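Local coordinates for putative S41 protease (Bacteroides fragilis NCTC 9343, PDB 3K50), which is of unknown function but is a putative protease of the S41 peptidase family, at residues G190-N195 with Q243-M248; L229-N234 with G303-V308; V319-K324 with N391-I396. One frame throughout, in Å; residues are numbered along the deposited sequence.

Interaction 1. Residues G190-N195 with Q243-M248; sequences GYLMYN and QLLCTM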
loop_
_atom_site.group_PDB
_atom_site.type_symbol
_atom_site.label_atom_id
_atom_site.label_comp_id
_atom_site.label_asym_id
_atom_site.label_seq_id
_atom_site.Cartn_x
_atom_site.Cartn_y
_atom_site.Cartn_z
ATOM N N GLY A 190 8.769 5.060 17.587
ATOM C CA GLY A 190 8.910 5.521 16.215
ATOM C C GLY A 190 7.623 5.200 15.458
ATOM O O GLY A 190 7.144 4.080 15.534
ATOM N N TYR A 191 7.067 6.173 14.739
ATOM C CA TYR A 191 5.861 5.936 13.932
ATOM C C TYR A 191 6.209 6.270 12.470
ATOM O O TYR A 191 6.692 7.370 12.164
ATOM C CB TYR A 191 4.664 6.794 14.399
ATOM C CG TYR A 191 3.500 6.750 13.420
ATOM C CD1 TYR A 191 2.676 5.632 13.362
ATOM C CD2 TYR A 191 3.240 7.796 12.567
ATOM C CE1 TYR A 191 1.616 5.552 12.491
ATOM C CE2 TYR A 191 2.181 7.720 11.642
ATOM C CZ TYR A 191 1.384 6.614 11.624
ATOM O OH TYR A 191 0.377 6.501 10.744
ATOM N N LEU A 192 5.979 5.322 11.593
ATOM C CA LEU A 192 6.191 5.537 10.182
ATOM C C LEU A 192 5.018 5.087 9.334
ATOM O O LEU A 192 4.681 3.916 9.317
ATOM C CB LEU A 192 7.444 4.778 9.718
ATOM C CG LEU A 192 7.880 4.822 8.246
ATOM C CD1 LEU A 192 8.385 6.220 7.887
ATOM C CD2 LEU A 192 8.948 3.821 7.994
HETATM N N MSE A 193 4.460 6.038 8.591
HETATM C CA MSE A 193 3.437 5.786 7.578
HETATM C C MSE A 193 4.182 5.689 6.219
HETATM O O MSE A 193 4.543 6.703 5.644
HETATM C CB MSE A 193 2.373 6.875 7.611
HETATM C CG MSE A 193 1.091 6.494 6.984
HETATM SE SE MSE A 193 1.041 5.924 5.101
HETATM C CE MSE A 193 -0.845 5.378 5.117
ATOM N N TYR A 194 4.442 4.443 5.776
ATOM C CA TYR A 194 5.230 4.129 4.572
ATOM C C TYR A 194 4.275 3.539 3.570
ATOM O O TYR A 194 3.768 2.436 3.773
ATOM C CB TYR A 194 6.327 3.116 4.898
ATOM C CG TYR A 194 7.254 2.757 3.733
ATOM C CD1 TYR A 194 8.124 3.670 3.230
ATOM C CD2 TYR A 194 7.309 1.464 3.230
ATOM C CE1 TYR A 194 9.035 3.330 2.172
ATOM C CE2 TYR A 194 8.193 1.101 2.196
ATOM C CZ TYR A 194 9.052 2.027 1.685
ATOM O OH TYR A 194 9.927 1.681 0.685
ATOM N N ASN A 195 4.030 4.246 2.476
ATOM C CA ASN A 195 2.866 3.878 1.634
ATOM C C ASN A 195 3.114 3.109 0.353
ATOM O O ASN A 195 2.169 2.691 -0.267
ATOM C CB ASN A 195 2.047 5.153 1.320
ATOM C CG ASN A 195 0.552 4.871 1.147
ATOM O OD1 ASN A 195 -0.025 4.134 1.917
ATOM N ND2 ASN A 195 -0.045 5.422 0.110
ATOM N N GLN A 243 13.659 -5.367 1.673
ATOM C CA GLN A 243 14.874 -5.830 2.291
ATOM C C GLN A 243 15.500 -4.707 3.063
ATOM O O GLN A 243 15.984 -4.931 4.142
ATOM C CB GLN A 243 15.852 -6.360 1.228
ATOM C CG GLN A 243 17.133 -6.952 1.828
ATOM C CD GLN A 243 18.157 -7.333 0.784
ATOM O OE1 GLN A 243 18.087 -6.860 -0.349
ATOM N NE2 GLN A 243 19.139 -8.146 1.174
ATOM N N LEU A 244 15.568 -3.521 2.480
ATOM C CA LEU A 244 16.141 -2.352 3.182
ATOM C C LEU A 244 15.402 -2.064 4.519
ATOM O O LEU A 244 16.020 -2.008 5.589
ATOM C CB LEU A 244 16.106 -1.105 2.276
ATOM C CG LEU A 244 16.523 0.246 2.914
ATOM C CD1 LEU A 244 17.939 0.200 3.476
ATOM C CD2 LEU A 244 16.367 1.425 1.991
ATOM N N LEU A 245 14.072 -1.970 4.433
ATOM C CA LEU A 245 13.192 -1.727 5.579
ATOM C C LEU A 245 13.407 -2.793 6.689
ATOM O O LEU A 245 13.608 -2.492 7.879
ATOM C CB LEU A 245 11.733 -1.712 5.103
ATOM C CG LEU A 245 10.679 -1.406 6.160
ATOM C CD1 LEU A 245 10.950 -0.015 6.912
ATOM C CD2 LEU A 245 9.258 -1.490 5.577
ATOM N N CYS A 246 13.363 -4.058 6.309
ATOM C CA CYS A 246 13.596 -5.113 7.279
ATOM C C CYS A 246 14.925 -5.053 7.937
ATOM O O CYS A 246 15.032 -5.301 9.133
ATOM C CB CYS A 246 13.501 -6.468 6.598
ATOM S SG CYS A 246 11.787 -6.899 6.099
ATOM N N THR A 247 15.962 -4.748 7.144
ATOM C CA THR A 247 17.319 -4.724 7.643
ATOM C C THR A 247 17.414 -3.661 8.747
ATOM O O THR A 247 18.085 -3.845 9.752
ATOM C CB THR A 247 18.315 -4.532 6.444
ATOM O OG1 THR A 247 18.349 -5.749 5.639
ATOM C CG2 THR A 247 19.763 -4.154 6.916
HETATM N N MSE A 248 16.688 -2.561 8.574
HETATM C CA MSE A 248 16.789 -1.456 9.510
HETATM C C MSE A 248 15.903 -1.614 10.767
HETATM O O MSE A 248 16.177 -0.975 11.791
HETATM C CB MSE A 248 16.555 -0.127 8.783
HETATM C CG MSE A 248 17.671 0.284 7.807
HETATM SE SE MSE A 248 17.707 2.079 7.128
HETATM C CE MSE A 248 16.039 2.059 6.297
#
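The ring of Tyr194 meets Leu245 obliquely: Leu245 CD2 comes to 4.2 Å from Tyr194 CD2, the ring atom nearest to it. A second aromatic, Phe197, packs against the Tyr194 ring edge-to-face. The Tyr191 ring lies forward along its own strand, on the side away from helix 239-249, and the backbone N of Met193 stands 4.2 Å over one of its faces, nearer the ring's border than its middle.

Beside Tyr194, Leu192 offers its branch end to the same helix, with CD2 stopping 4.5 Å from Leu245 CD1. Leu245 thus reaches both strand residues, one methyl to each. Its CG is anti to the backbone N (chi1 -177°), which carries the fork out from the helix toward the strand and spans a backbone separation of 9.9 Å between the CA atoms of Tyr194 and Leu245. This is helix-on-sheet packing in a crotonase-like alpha/beta domain, where helix 239-249 covers the mixed sheet that contains strand 187-194. Only 97 Å² is buried directly between the segments; Leu212 and Phe216 of helix 207-221 touch Leu192 and Leu245 respectively and add to the same apolar layer.

Within the helix, Gln243 O is gripped twice. Thr247 OG1 donates to it at 2.9 Å, making an angle of 147° at the carbonyl oxygen, and Thr247 N reaches it from the opposite face of the carbonyl plane.

Interaction 2. Residues L229-N234 with G303-V308; sequences LDLRYN and GAAEMV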
loop_
_atom_site.group_PDB
_atom_site.type_symbol
_atom_site.label_atom_id
_atom_site.label_comp_id
_atom_site.label_asym_id
_atom_site.label_seq_id
_atom_site.Cartn_x
_atom_site.Cartn_y
_atom_site.Cartn_z
ATOM N N LEU A 229 4.819 0.563 12.375
ATOM C CA LEU A 229 4.948 0.685 10.919
ATOM C C LEU A 229 3.524 0.631 10.293
ATOM O O LEU A 229 2.875 -0.415 10.298
ATOM C CB LEU A 229 5.827 -0.444 10.396
ATOM C CG LEU A 229 6.052 -0.601 8.890
ATOM C CD1 LEU A 229 6.889 0.489 8.327
ATOM C CD2 LEU A 229 6.719 -2.019 8.608
ATOM N N ASP A 230 3.066 1.767 9.756
ATOM C CA ASP A 230 1.723 1.909 9.222
ATOM C C ASP A 230 1.735 1.593 7.712
ATOM O O ASP A 230 2.165 2.394 6.893
ATOM C CB ASP A 230 1.230 3.341 9.571
ATOM C CG ASP A 230 -0.228 3.560 9.296
ATOM O OD1 ASP A 230 -0.847 2.745 8.586
ATOM O OD2 ASP A 230 -0.786 4.557 9.823
ATOM N N LEU A 231 1.316 0.368 7.364
ATOM C CA LEU A 231 1.232 -0.106 5.990
ATOM C C LEU A 231 -0.235 -0.231 5.544
ATOM O O LEU A 231 -0.590 -0.934 4.603
ATOM C CB LEU A 231 1.886 -1.476 5.927
ATOM C CG LEU A 231 3.345 -1.593 6.321
ATOM C CD1 LEU A 231 3.888 -3.079 6.168
ATOM C CD2 LEU A 231 4.206 -0.586 5.529
ATOM N N ARG A 232 -1.121 0.473 6.202
ATOM C CA ARG A 232 -2.531 0.228 5.942
ATOM C C ARG A 232 -3.042 0.360 4.510
ATOM O O ARG A 232 -4.042 -0.295 4.170
ATOM C CB ARG A 232 -3.419 1.068 6.885
ATOM C CG ARG A 232 -3.572 2.517 6.511
ATOM C CD ARG A 232 -4.433 3.210 7.544
ATOM N NE ARG A 232 -3.690 3.499 8.760
ATOM C CZ ARG A 232 -4.207 3.982 9.895
ATOM N NH1 ARG A 232 -5.524 4.147 10.045
ATOM N NH2 ARG A 232 -3.386 4.235 10.922
ATOM N N TYR A 233 -2.447 1.243 3.724
ATOM C CA TYR A 233 -2.866 1.459 2.378
ATOM C C TYR A 233 -1.746 1.112 1.428
ATOM O O TYR A 233 -1.811 1.481 0.266
ATOM C CB TYR A 233 -3.292 2.950 2.145
ATOM C CG TYR A 233 -4.385 3.459 3.006
ATOM C CD1 TYR A 233 -5.490 2.645 3.334
ATOM C CD2 TYR A 233 -4.411 4.824 3.427
ATOM C CE1 TYR A 233 -6.454 3.110 4.143
ATOM C CE2 TYR A 233 -5.443 5.302 4.201
ATOM C CZ TYR A 233 -6.452 4.437 4.555
ATOM O OH TYR A 233 -7.461 4.889 5.381
ATOM N N ASN A 234 -0.760 0.357 1.891
ATOM C CA ASN A 234 0.410 -0.004 1.077
ATOM C C ASN A 234 0.178 -1.255 0.195
ATOM O O ASN A 234 0.115 -2.390 0.678
ATOM C CB ASN A 234 1.611 -0.193 1.996
ATOM C CG ASN A 234 2.921 -0.254 1.233
ATOM O OD1 ASN A 234 3.001 -0.904 0.184
ATOM N ND2 ASN A 234 3.975 0.378 1.788
ATOM N N GLY A 303 1.314 -7.776 -0.966
ATOM C CA GLY A 303 2.568 -8.069 -1.657
ATOM C C GLY A 303 3.858 -7.882 -0.918
ATOM O O GLY A 303 4.142 -8.562 0.060
ATOM N N ALA A 304 4.673 -6.956 -1.378
ATOM C CA ALA A 304 5.878 -6.623 -0.642
ATOM C C ALA A 304 5.556 -6.292 0.826
ATOM O O ALA A 304 6.330 -6.640 1.727
ATOM C CB ALA A 304 6.627 -5.449 -1.349
ATOM N N ALA A 305 4.415 -5.625 1.078
ATOM C CA ALA A 305 4.012 -5.233 2.429
ATOM C C ALA A 305 3.812 -6.505 3.276
ATOM O O ALA A 305 4.189 -6.569 4.424
ATOM C CB ALA A 305 2.744 -4.402 2.384
ATOM N N GLU A 306 3.261 -7.520 2.660
ATOM C CA GLU A 306 3.008 -8.813 3.319
ATOM C C GLU A 306 4.281 -9.620 3.489
ATOM O O GLU A 306 4.427 -10.384 4.454
ATOM C CB GLU A 306 1.981 -9.592 2.546
ATOM C CG GLU A 306 0.589 -8.959 2.563
ATOM C CD GLU A 306 -0.403 -9.696 1.701
ATOM O OE1 GLU A 306 -0.382 -9.495 0.447
ATOM O OE2 GLU A 306 -1.226 -10.448 2.278
HETATM N N MSE A 307 5.199 -9.436 2.565
HETATM C CA MSE A 307 6.544 -10.057 2.643
HETATM C C MSE A 307 7.303 -9.589 3.869
HETATM O O MSE A 307 7.994 -10.377 4.507
HETATM C CB MSE A 307 7.322 -9.739 1.368
HETATM C CG MSE A 307 8.812 -10.226 1.290
HETATM SE SE MSE A 307 10.131 -9.226 2.410
HETATM C CE MSE A 307 11.959 -9.423 1.378
ATOM N N VAL A 308 7.145 -8.322 4.224
ATOM C CA VAL A 308 7.794 -7.786 5.383
ATOM C C VAL A 308 7.278 -8.467 6.615
ATOM O O VAL A 308 8.039 -8.850 7.514
ATOM C CB VAL A 308 7.562 -6.243 5.506
ATOM C CG1 VAL A 308 8.027 -5.766 6.875
ATOM C CG2 VAL A 308 8.258 -5.549 4.356
#
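Leu229, Leu231 and Asn234 meet Ala305 and Val308 in a buried, mainly apolar contact, where the end of a central strand and the turn after it cover the first turn of helix 304-312. No hydrogen bond crosses, and 172 Å² is buried. Leu229 CD2 lies 4.3 Å from Val308 CG1. Leu231, with CG beside the backbone N (chi1 -60°), lays CD1 3.9 Å from Ala305 O, while Ala305 CB sits 3.7 Å from Asn234 O.

In S41 peptidases the nucleophilic serine stands just before such a helix; here Gly303 occupies the N-cap, probably the equivalent position, at a positive phi of 66°. Glycine lacks a hydroxyl, so catalysis here cannot be inferred. Glu306 OE1 accepts from Gly303 N at 2.8 Å through its anti lone pair, which is one half of a capping box. The other carboxylate oxygen, OE2, is held by Thr325 and Gly327.

The turn from Leu231 to Asn234 is type I. Its Asn234 side chain is fixed at both polar atoms, with OD1 accepting from Gly236 N and ND2 donating to Tyr194 O. On the turn's side away from helix 304-312, Arg232 grips Asp230 side-on: NE meets OD1 at 2.9 Å, nearly straight at 172° and in the guanidinium plane, and NH2 meets OD2 at 2.8 Å. Glu372 and Glu387 take NH1, while Arg232 CG rests 3.6 Å above the centre of the Tyr233 ring.

Interaction 3. Residues V319-K324 with N391-I396; sequences VLIGTK and NAALKI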
loop_
_atom_site.group_PDB
_atom_site.type_symbol
_atom_site.label_atom_id
_atom_site.label_comp_id
_atom_site.label_asym_id
_atom_site.label_seq_id
_atom_site.Cartn_x
_atom_site.Cartn_y
_atom_site.Cartn_z
ATOM N N VAL A 319 3.329 -7.643 15.661
ATOM C CA VAL A 319 1.955 -7.580 16.116
ATOM C C VAL A 319 1.193 -6.849 15.059
ATOM O O VAL A 319 1.544 -5.744 14.732
ATOM C CB VAL A 319 1.859 -6.806 17.468
ATOM C CG1 VAL A 319 0.408 -6.509 17.831
ATOM C CG2 VAL A 319 2.649 -7.558 18.636
ATOM N N LEU A 320 0.149 -7.474 14.541
ATOM C CA LEU A 320 -0.680 -6.954 13.486
ATOM C C LEU A 320 -1.967 -6.390 14.055
ATOM O O LEU A 320 -2.654 -7.071 14.776
ATOM C CB LEU A 320 -0.998 -8.037 12.465
ATOM C CG LEU A 320 0.195 -8.724 11.789
ATOM C CD1 LEU A 320 -0.325 -9.753 10.789
ATOM C CD2 LEU A 320 1.140 -7.685 11.149
ATOM N N ILE A 321 -2.234 -5.118 13.722
ATOM C CA ILE A 321 -3.397 -4.365 14.191
ATOM C C ILE A 321 -4.131 -3.791 13.003
ATOM O O ILE A 321 -3.527 -3.162 12.159
ATOM C CB ILE A 321 -2.960 -3.228 15.146
ATOM C CG1 ILE A 321 -2.407 -3.804 16.451
ATOM C CG2 ILE A 321 -4.161 -2.268 15.523
ATOM C CD1 ILE A 321 -1.690 -2.759 17.300
ATOM N N GLY A 322 -5.434 -4.063 12.886
ATOM C CA GLY A 322 -6.212 -3.531 11.729
ATOM C C GLY A 322 -7.124 -4.611 11.206
ATOM O O GLY A 322 -7.781 -5.249 11.992
ATOM N N THR A 323 -7.112 -4.844 9.879
ATOM C CA THR A 323 -7.955 -5.863 9.256
ATOM C C THR A 323 -7.054 -6.765 8.423
ATOM O O THR A 323 -5.910 -6.432 8.177
ATOM C CB THR A 323 -9.119 -5.270 8.446
ATOM O OG1 THR A 323 -8.648 -4.328 7.484
ATOM C CG2 THR A 323 -10.196 -4.583 9.387
ATOM N N LYS A 324 -7.567 -7.888 7.980
ATOM C CA LYS A 324 -6.748 -8.876 7.253
ATOM C C LYS A 324 -6.073 -8.314 5.993
ATOM O O LYS A 324 -6.669 -7.456 5.284
ATOM C CB LYS A 324 -7.656 -10.101 6.985
ATOM C CG LYS A 324 -6.988 -11.229 6.329
ATOM C CD LYS A 324 -7.482 -12.628 6.716
ATOM C CE LYS A 324 -8.571 -13.250 5.874
ATOM N NZ LYS A 324 -8.213 -14.774 5.732
ATOM N N ASN A 391 -3.445 4.468 18.165
ATOM C CA ASN A 391 -3.835 4.442 19.562
ATOM C C ASN A 391 -3.889 3.003 20.091
ATOM O O ASN A 391 -3.507 2.735 21.222
ATOM C CB ASN A 391 -5.190 5.090 19.767
ATOM C CG ASN A 391 -5.511 5.264 21.229
ATOM O OD1 ASN A 391 -6.222 4.465 21.785
ATOM N ND2 ASN A 391 -4.885 6.236 21.870
ATOM N N ALA A 392 -4.413 2.089 19.283
ATOM C CA ALA A 392 -4.507 0.674 19.682
ATOM C C ALA A 392 -3.131 0.103 19.977
ATOM O O ALA A 392 -2.942 -0.582 20.997
ATOM C CB ALA A 392 -5.230 -0.170 18.604
ATOM N N ALA A 393 -2.176 0.338 19.073
ATOM C CA ALA A 393 -0.838 -0.131 19.232
ATOM C C ALA A 393 -0.246 0.426 20.508
ATOM O O ALA A 393 0.373 -0.297 21.279
ATOM C CB ALA A 393 0.057 0.304 18.046
ATOM N N LEU A 394 -0.405 1.719 20.706
ATOM C CA LEU A 394 0.157 2.369 21.909
ATOM C C LEU A 394 -0.422 1.790 23.191
ATOM O O LEU A 394 0.283 1.643 24.172
ATOM C CB LEU A 394 -0.075 3.862 21.866
ATOM C CG LEU A 394 0.631 4.643 20.730
ATOM C CD1 LEU A 394 0.051 6.082 20.697
ATOM C CD2 LEU A 394 2.137 4.662 20.867
ATOM N N LYS A 395 -1.709 1.477 23.190
ATOM C CA LYS A 395 -2.319 0.894 24.355
ATOM C C LYS A 395 -1.839 -0.546 24.554
ATOM O O LYS A 395 -1.557 -0.976 25.688
ATOM C CB LYS A 395 -3.862 0.925 24.273
ATOM C CG LYS A 395 -4.530 2.330 24.454
ATOM C CD LYS A 395 -6.073 2.109 24.553
ATOM C CE LYS A 395 -6.969 3.387 24.566
ATOM N NZ LYS A 395 -6.256 4.553 25.093
ATOM N N ILE A 396 -1.796 -1.312 23.476
ATOM C CA ILE A 396 -1.382 -2.715 23.576
ATOM C C ILE A 396 0.060 -2.836 24.106
ATOM O O ILE A 396 0.303 -3.605 24.995
ATOM C CB ILE A 396 -1.536 -3.435 22.247
ATOM C CG1 ILE A 396 -3.034 -3.695 21.998
ATOM C CG2 ILE A 396 -0.778 -4.782 22.243
ATOM C CD1 ILE A 396 -3.478 -3.640 20.495
#
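Ile321 is the side chain on which helix 388-398 settles, and it touches Ala392, Ala393 and Ile396 in turn. The motif is a helix laid on one face of the mixed sheet of the crotonase-like domain. The short axes of strand 319-322 and helix 391-396 come within 9.2 Å and run at 141°, closer to antiparallel than to perpendicular. Ile321 and Ala393 are the residues whose CA atoms are nearest, at 7.1 Å.

The tight part is centred on Ala393. With Ile321 CG1 beside its backbone N (chi1 -68°) and CD1 extended (chi2 168°), the terminal methyl is driven straight at the helix backbone. Ile321 CD1 stops 3.4 Å from Ala393 CA, shorter than ordinary van der Waals contact, and 3.6 Å from Ala393 CB. So close an approach to the main chain is consistent with the small side chains of Ala392 and Ala393. Ile321 accounts for 74 Å² of the 162 Å² buried on both sides together.

At the margin Ile396, partly exposed, makes normal contact: it reaches out to Ile321 tip to tip, CD1 to CD1 at 3.8 Å, and also lies on Tyr368 of the neighbouring strand 368-369. The loose side is at Val319. It points the same way as Ile321, but Val319 CG1 comes no nearer than 4.9 Å to Ile396 CG2, and it makes no direct contact with the helix segment; its side chain touches Tyr294 and Tyr368 within the sheet.

The other branch of Ile321 closes the contact on the Ala392 side. Ile321 CG2, anti to its backbone N, lies 3.9 Å from Ala392 CB.

Interactions 1 and 2 are continuous: their centres are 9 Å apart, and strands 187-194 and 226-230 are adjacent and parallel in one sheet, joined by the backbone pair Asp230 N to Leu192 O at 2.7 Å. Leu229 of interaction 2 touches both Leu192 and Leu245 of interaction 1, merging the two into one apolar layer. Interaction 3 lies apart, about 17 Å from interaction 1 and 14 Å from interaction 2, centre to centre. The CB atoms of Leu229 and Ile321 leave their strands in broadly opposite directions, which puts helix 388-398 on the other face. Interaction 2 includes the helix start that in S41 relatives probably follows the nucleophile; here that position appears to be Gly303.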